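Local coordinates for MaoC family protein (Mycobacterium tuberculosis H37Rv, PDB 3KHP) that probably dehydrates (3R)-hydroxyacyl thioesters, or hydrates the matching enoyl thioesters, as a MaoC-type hydratase with a double hotdog fold, at residues I50-G55 with L200-S205; Y235-R240 with E269-V274; V73-A78 with G249-I254. All blocks are in the same frame, centred on the assembly; numbering follows the deposited sequence.

In the fold
All three contacts are buried, and none of them has a hydrogen bond between its own two segments. Interactions 1 and 3 each join the N-terminal hydratase 2 region to the MaoC-like region, whereas interaction 2 lies within the latter and sets helix 231-245 on its sheet. Interaction 1 brings the end of helix 42-51 against helix 198-202 beside the second subunit; interaction 3 packs two short turns by apolar contact, and no other chain reaches it or interaction 2. In interaction 2 a leucine–valine contact adjoins a threonine hydroxyl. Helix 231-245 links the set: Arg240 NE probably bonds to Val52 O, and Arg240 also packs on Leu74, which in turn touches Val52.

Interaction 1: residues I50-G55 with L200-S205; sequences IGVGAG and LIYRLS
Gly51, the last helical residue of 42-51, and Tyr202 of helix 198-202 bring their backbones together, their CA atoms only 4.0 Å apart. The first helix closes in a Schellman motif: Ala54 N bonds to Ala49 O and Gly53, at positive phi, sends its N to Ile50 O at 2.8 Å. The second passes into a 3-10 turn at 203-205, at the start of what reads as the hydratase 2 motif of double hotdog enzymes. With no side chain on Gly51, its peptide lies directly against Tyr202, and Gly51 O is 3.6 Å from Tyr202 CB, near the plane of the ring and at its edge. That carbonyl is also bonded to Gln198 NE2. Holding CG opposite its own backbone nitrogen (chi1 -179°), Tyr202 extends its ring past Gly51 to Val52, while His230 meets the ring edge-to-face. On the flank, Ile50 CG2 and Ile201 CG2 are at 4.5 Å, a light contact; both isoleucines also pack on the second subunit, Ile50 on its Leu204 and Ile201 on its Ile50. Val52 approaches the tyrosine obliquely, its CG1 methyl 3.6 Å from Tyr202 CE1 and 3.8 Å from Tyr202 CD1.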
# COMPACT_ATOMS: atom_id res chain seq x y z
N ILE A 50 0.79 6.39 2.20
CA ILE A 50 -0.55 5.86 2.49
C ILE A 50 -0.41 4.79 3.57
O ILE A 50 -1.21 4.72 4.45
CB ILE A 50 -1.22 5.28 1.24
CG1 ILE A 50 -1.56 6.41 0.26
CG2 ILE A 50 -2.47 4.50 1.59
CD1 ILE A 50 -1.71 5.89 -1.23
N GLY A 51 0.67 4.01 3.49
CA GLY A 51 1.01 3.02 4.50
C GLY A 51 1.02 3.56 5.91
O GLY A 51 0.56 2.89 6.82
N VAL A 52 1.55 4.77 6.10
CA VAL A 52 1.58 5.35 7.42
C VAL A 52 0.44 6.37 7.61
O VAL A 52 0.45 7.22 8.51
CB VAL A 52 2.97 5.93 7.75
CG1 VAL A 52 4.00 4.79 7.81
CG2 VAL A 52 3.40 7.05 6.75
N GLY A 53 -0.57 6.22 6.76
CA GLY A 53 -1.86 6.79 7.01
C GLY A 53 -2.16 8.15 6.37
O GLY A 53 -3.18 8.74 6.66
N ALA A 54 -1.25 8.65 5.55
CA ALA A 54 -1.45 9.86 4.79
C ALA A 54 -2.57 9.61 3.80
O ALA A 54 -2.60 8.55 3.16
CB ALA A 54 -0.14 10.23 4.03
N GLY A 55 -3.46 10.61 3.64
CA GLY A 55 -4.65 10.49 2.77
C GLY A 55 -4.92 11.72 1.89
O GLY A 55 -4.00 12.43 1.45
N LEU A 200 -2.15 -4.15 6.16
CA LEU A 200 -2.20 -4.73 4.83
C LEU A 200 -1.65 -3.83 3.76
O LEU A 200 -1.13 -4.35 2.77
CB LEU A 200 -3.63 -5.17 4.43
CG LEU A 200 -4.38 -6.19 5.30
CD1 LEU A 200 -5.74 -6.48 4.78
CD2 LEU A 200 -3.63 -7.45 5.53
N ILE A 201 -1.74 -2.51 3.91
CA ILE A 201 -1.07 -1.64 2.94
C ILE A 201 0.36 -1.37 3.40
O ILE A 201 1.29 -1.28 2.59
CB ILE A 201 -1.70 -0.28 2.74
CG1 ILE A 201 -3.10 -0.16 3.34
CG2 ILE A 201 -1.66 0.09 1.26
CD1 ILE A 201 -4.26 -1.42 3.12
N TYR A 202 0.53 -1.17 4.70
CA TYR A 202 1.87 -0.84 5.19
C TYR A 202 2.92 -1.94 4.87
O TYR A 202 4.09 -1.62 4.55
CB TYR A 202 1.89 -0.50 6.70
CG TYR A 202 3.29 -0.16 7.09
CD1 TYR A 202 3.81 1.11 6.81
CD2 TYR A 202 4.14 -1.12 7.60
CE1 TYR A 202 5.10 1.41 7.10
CE2 TYR A 202 5.44 -0.82 7.88
CZ TYR A 202 5.92 0.45 7.62
OH TYR A 202 7.23 0.77 7.87
N ARG A 203 2.48 -3.19 4.85
CA ARG A 203 3.35 -4.35 4.57
C ARG A 203 3.84 -4.38 3.13
O ARG A 203 4.79 -5.14 2.80
CB ARG A 203 2.63 -5.68 4.96
CG ARG A 203 1.42 -6.09 4.14
CD ARG A 203 0.57 -7.18 4.82
NE ARG A 203 1.33 -8.42 4.97
CZ ARG A 203 1.60 -9.27 3.97
NH1 ARG A 203 1.19 -9.04 2.75
NH2 ARG A 203 2.35 -10.35 4.21
N LEU A 204 3.22 -3.57 2.26
CA LEU A 204 3.65 -3.52 0.89
C LEU A 204 4.75 -2.49 0.73
O LEU A 204 5.22 -2.26 -0.36
CB LEU A 204 2.48 -3.25 -0.04
CG LEU A 204 1.36 -4.28 0.04
CD1 LEU A 204 0.26 -3.99 -1.01
CD2 LEU A 204 1.89 -5.72 -0.12
N SER A 205 5.22 -1.91 1.83
CA SER A 205 6.52 -1.24 1.78
C SER A 205 7.66 -2.23 2.17
O SER A 205 8.81 -1.81 2.28
CB SER A 205 6.55 0.02 2.66
OG SER A 205 5.67 1.01 2.14

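Interaction 2: residues Y235-R240 with E269-V274; sequences YGVAGR and ETLSTV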
# COMPACT_ATOMS: atom_id res chain seq x y z
N TYR A 235 5.68 4.42 14.10
CA TYR A 235 6.75 5.39 14.04
C TYR A 235 6.55 6.39 12.88
O TYR A 235 6.70 7.59 13.05
CB TYR A 235 8.04 4.65 13.86
CG TYR A 235 9.33 5.41 13.82
CD1 TYR A 235 9.92 5.89 15.00
CD2 TYR A 235 10.03 5.52 12.64
CE1 TYR A 235 11.15 6.53 14.97
CE2 TYR A 235 11.26 6.16 12.61
CZ TYR A 235 11.82 6.65 13.78
OH TYR A 235 13.09 7.22 13.74
N GLY A 236 6.16 5.89 11.72
CA GLY A 236 5.78 6.75 10.60
C GLY A 236 4.57 7.64 10.88
O GLY A 236 4.50 8.77 10.40
N VAL A 237 3.61 7.14 11.66
CA VAL A 237 2.42 7.92 11.99
C VAL A 237 2.83 9.06 12.92
O VAL A 237 2.52 10.22 12.64
CB VAL A 237 1.30 7.10 12.64
CG1 VAL A 237 0.19 8.02 13.05
CG2 VAL A 237 0.76 6.00 11.66
N ALA A 238 3.57 8.74 13.98
CA ALA A 238 4.11 9.79 14.85
C ALA A 238 4.93 10.76 14.00
O ALA A 238 4.89 11.96 14.23
CB ALA A 238 4.96 9.22 15.97
N GLY A 239 5.66 10.24 13.02
CA GLY A 239 6.45 11.07 12.12
C GLY A 239 5.65 12.11 11.32
O GLY A 239 6.12 13.21 11.06
N ARG A 240 4.44 11.72 10.91
CA ARG A 240 3.53 12.61 10.21
C ARG A 240 3.06 13.69 11.16
O ARG A 240 3.00 14.87 10.78
CB ARG A 240 2.31 11.87 9.68
CG ARG A 240 2.51 11.14 8.38
CD ARG A 240 1.21 11.04 7.58
NE ARG A 240 0.33 10.09 8.21
CZ ARG A 240 -0.89 10.32 8.67
NH1 ARG A 240 -1.50 11.49 8.56
NH2 ARG A 240 -1.52 9.30 9.25
N GLU A 269 -6.61 1.57 15.95
CA GLU A 269 -6.46 2.43 17.14
C GLU A 269 -5.94 3.79 16.74
O GLU A 269 -5.27 3.93 15.74
CB GLU A 269 -5.54 1.79 18.18
CG GLU A 269 -6.10 0.56 18.82
CD GLU A 269 -5.23 0.04 19.96
OE1 GLU A 269 -4.01 -0.18 19.75
OE2 GLU A 269 -5.80 -0.17 21.06
N THR A 270 -6.28 4.79 17.53
CA THR A 270 -5.89 6.15 17.25
C THR A 270 -4.67 6.46 18.02
O THR A 270 -4.61 6.25 19.22
CB THR A 270 -7.02 7.13 17.62
OG1 THR A 270 -8.12 6.95 16.72
CG2 THR A 270 -6.54 8.58 17.54
N LEU A 271 -3.67 6.97 17.30
CA LEU A 271 -2.40 7.31 17.88
C LEU A 271 -2.30 8.82 18.22
O LEU A 271 -2.29 9.69 17.31
CB LEU A 271 -1.29 6.86 16.93
CG LEU A 271 -1.20 5.35 16.72
CD1 LEU A 271 -0.42 5.05 15.48
CD2 LEU A 271 -0.61 4.63 17.92
N SER A 272 -2.21 9.13 19.53
CA SER A 272 -1.99 10.51 20.04
C SER A 272 -0.55 10.83 20.31
O SER A 272 0.00 10.35 21.28
CB SER A 272 -2.66 10.72 21.40
OG SER A 272 -4.03 10.86 21.28
N THR A 273 0.04 11.71 19.51
CA THR A 273 1.40 12.11 19.70
C THR A 273 1.47 13.43 20.48
O THR A 273 1.03 14.47 20.01
CB THR A 273 2.09 12.21 18.40
OG1 THR A 273 2.01 10.94 17.78
CG2 THR A 273 3.53 12.55 18.58
N VAL A 274 2.00 13.34 21.69
CA VAL A 274 2.13 14.47 22.60
C VAL A 274 3.53 15.02 22.55
O VAL A 274 4.50 14.29 22.69
CB VAL A 274 1.75 14.10 24.07
CG1 VAL A 274 0.26 14.09 24.20
CG2 VAL A 274 2.36 12.77 24.51
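Leu271 meets Val237 where strand 271-279 runs beneath helix 231-245, and these two residues give the contact its apolar half. A single methyl does the work on the strand side: Leu271 CD1 lies over the isopropyl group of Val237, about equally far from CB and both methyls, at 3.9 Å from Val237 CG1, 4.1 Å from Val237 CG2 and 3.9 Å from Val237 CB. The two side chains cross at about a right angle, so the leucine presents one branch to the valine instead of lying along it. The leucine CG is turned beside its own backbone nitrogen (chi1 -64°), and the nearly extended second torsion (161°) carries CD1 up to the helix.

Thr273, two residues farther along the strand and on the same face, makes the other half. Its CA is 6.0 Å from that of Ala238, a separation that a small residue on the helix permits. The threonine turns its hydroxyl, not its methyl, to the helix: Thr273 OG1 is 3.8 Å from Ala238 CA and 3.9 Å from Ala238 CB, both plain van der Waals contacts. The polar need of this buried oxygen is met within the sheet, by a hydrogen bond with Thr287 OG1.

Ser272, between the two, faces the other side of the sheet, where its hydroxyl bonds to Asp191. The arrangement is that of a hotdog fold, with a long helix wrapped by an antiparallel sheet. Strand 271-279 is hydrogen-bonded to strand 188-192 through Leu271 with Met192 and Thr273 with Ile190, and to strand 282-289 through Ser272 with Glu288. Both flanking strands touch the helix as well, Val237 packing on Met192 and Ala238 on Thr287, while Tyr235 extends to Gln104 and Ile106 of strand 103-108.

Interaction 3: residues V73-A78 with G249-I254; sequences VLPTYA and GVAANI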
# COMPACT_ATOMS: atom_id res chain seq x y z
N VAL A 73 8.55 13.54 0.52
CA VAL A 73 8.75 12.18 1.03
C VAL A 73 8.86 12.24 2.53
O VAL A 73 9.58 13.05 3.07
CB VAL A 73 10.01 11.56 0.42
CG1 VAL A 73 10.25 10.15 1.01
CG2 VAL A 73 9.86 11.48 -1.07
N LEU A 74 8.12 11.40 3.23
CA LEU A 74 8.25 11.46 4.69
C LEU A 74 9.67 11.05 5.12
O LEU A 74 10.30 10.17 4.51
CB LEU A 74 7.20 10.62 5.37
CG LEU A 74 5.78 11.10 5.15
CD1 LEU A 74 4.80 10.00 5.46
CD2 LEU A 74 5.52 12.34 5.92
N PRO A 75 10.21 11.72 6.14
CA PRO A 75 11.61 11.42 6.47
C PRO A 75 11.74 10.05 7.11
O PRO A 75 12.79 9.42 6.98
CB PRO A 75 12.02 12.55 7.43
CG PRO A 75 10.75 13.10 7.96
CD PRO A 75 9.73 12.92 6.83
N THR A 76 10.68 9.56 7.73
CA THR A 76 10.70 8.20 8.25
C THR A 76 10.82 7.16 7.15
O THR A 76 11.05 5.98 7.46
CB THR A 76 9.49 7.84 9.08
OG1 THR A 76 8.33 7.89 8.26
CG2 THR A 76 9.38 8.73 10.29
N TYR A 77 10.67 7.57 5.89
CA TYR A 77 11.00 6.66 4.78
C TYR A 77 12.47 6.17 4.85
O TYR A 77 12.82 5.19 4.23
CB TYR A 77 10.66 7.28 3.41
CG TYR A 77 10.75 6.32 2.26
CD1 TYR A 77 9.84 5.27 2.13
CD2 TYR A 77 11.78 6.43 1.32
CE1 TYR A 77 9.94 4.35 1.08
CE2 TYR A 77 11.91 5.50 0.27
CZ TYR A 77 10.97 4.47 0.16
OH TYR A 77 11.10 3.57 -0.85
N ALA A 78 13.34 6.83 5.62
CA ALA A 78 14.72 6.34 5.78
C ALA A 78 14.77 4.89 6.30
O ALA A 78 15.68 4.17 5.97
CB ALA A 78 15.53 7.22 6.68
N GLY A 249 4.50 21.18 8.21
CA GLY A 249 4.05 20.36 7.10
C GLY A 249 5.11 20.21 6.05
O GLY A 249 4.83 19.72 4.98
N VAL A 250 6.33 20.65 6.33
CA VAL A 250 7.43 20.48 5.40
C VAL A 250 8.33 19.33 5.85
O VAL A 250 9.03 19.44 6.85
CB VAL A 250 8.26 21.76 5.25
CG1 VAL A 250 9.44 21.49 4.33
CG2 VAL A 250 7.36 22.97 4.74
N ALA A 251 8.30 18.23 5.09
CA ALA A 251 9.12 17.04 5.37
C ALA A 251 10.57 17.38 5.69
O ALA A 251 11.03 17.06 6.76
CB ALA A 251 9.08 16.07 4.20
N ALA A 252 11.23 18.06 4.76
CA ALA A 252 12.63 18.52 4.88
C ALA A 252 12.97 19.22 6.20
O ALA A 252 14.13 19.17 6.60
CB ALA A 252 12.98 19.46 3.71
N ASN A 253 12.00 19.87 6.86
CA ASN A 253 12.26 20.53 8.13
C ASN A 253 12.40 19.61 9.34
O ASN A 253 12.69 20.12 10.42
CB ASN A 253 11.17 21.55 8.47
CG ASN A 253 11.27 22.81 7.63
OD1 ASN A 253 12.22 22.99 6.83
ND2 ASN A 253 10.28 23.69 7.78
N ILE A 254 12.15 18.31 9.18
CA ILE A 254 12.49 17.36 10.27
C ILE A 254 13.83 16.71 9.99
O ILE A 254 14.01 16.03 8.99
CB ILE A 254 11.43 16.28 10.53
CG1 ILE A 254 10.02 16.88 10.67
CG2 ILE A 254 11.77 15.51 11.83
CD1 ILE A 254 9.85 17.88 11.77
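Pro75 and Ala251 form the apolar centre of this contact, with Ile254 beside them. The CG and CD carbons of the proline ring make the contact: Pro75 CD is 4.2 Å from Ala251 CB, and Pro75 CG is 4.1 Å from Ile254 CB. Pro75 and Ile254 approach obliquely. Because the isoleucine places CG1 beside its own nitrogen (chi1 -50°) and CG2 opposite it, both branches lead off from the proline and the CB methine is what it meets. Pro75 and Ile254 both pack on Val243 of helix 231-245.

Each partner is a short 3-10 turn, at 75-77 and 251-253, the second leading into strand 254-261. In the double hotdog fold that strand borders strand 103-108 of the other half, so the contact lies by the seam between the two hotdog halves. Within the second turn, Ile254 N bonds to Ala251 O at 2.9 Å, closing the turn from which both residues direct their CB toward the first segment.

Polar atoms enter through the backbone. Ala251 N is bonded to Gln72 OE1, just ahead of the first segment, and Val73 O lies 3.3 Å from Ala251 CB, a close carbonyl–methyl approach.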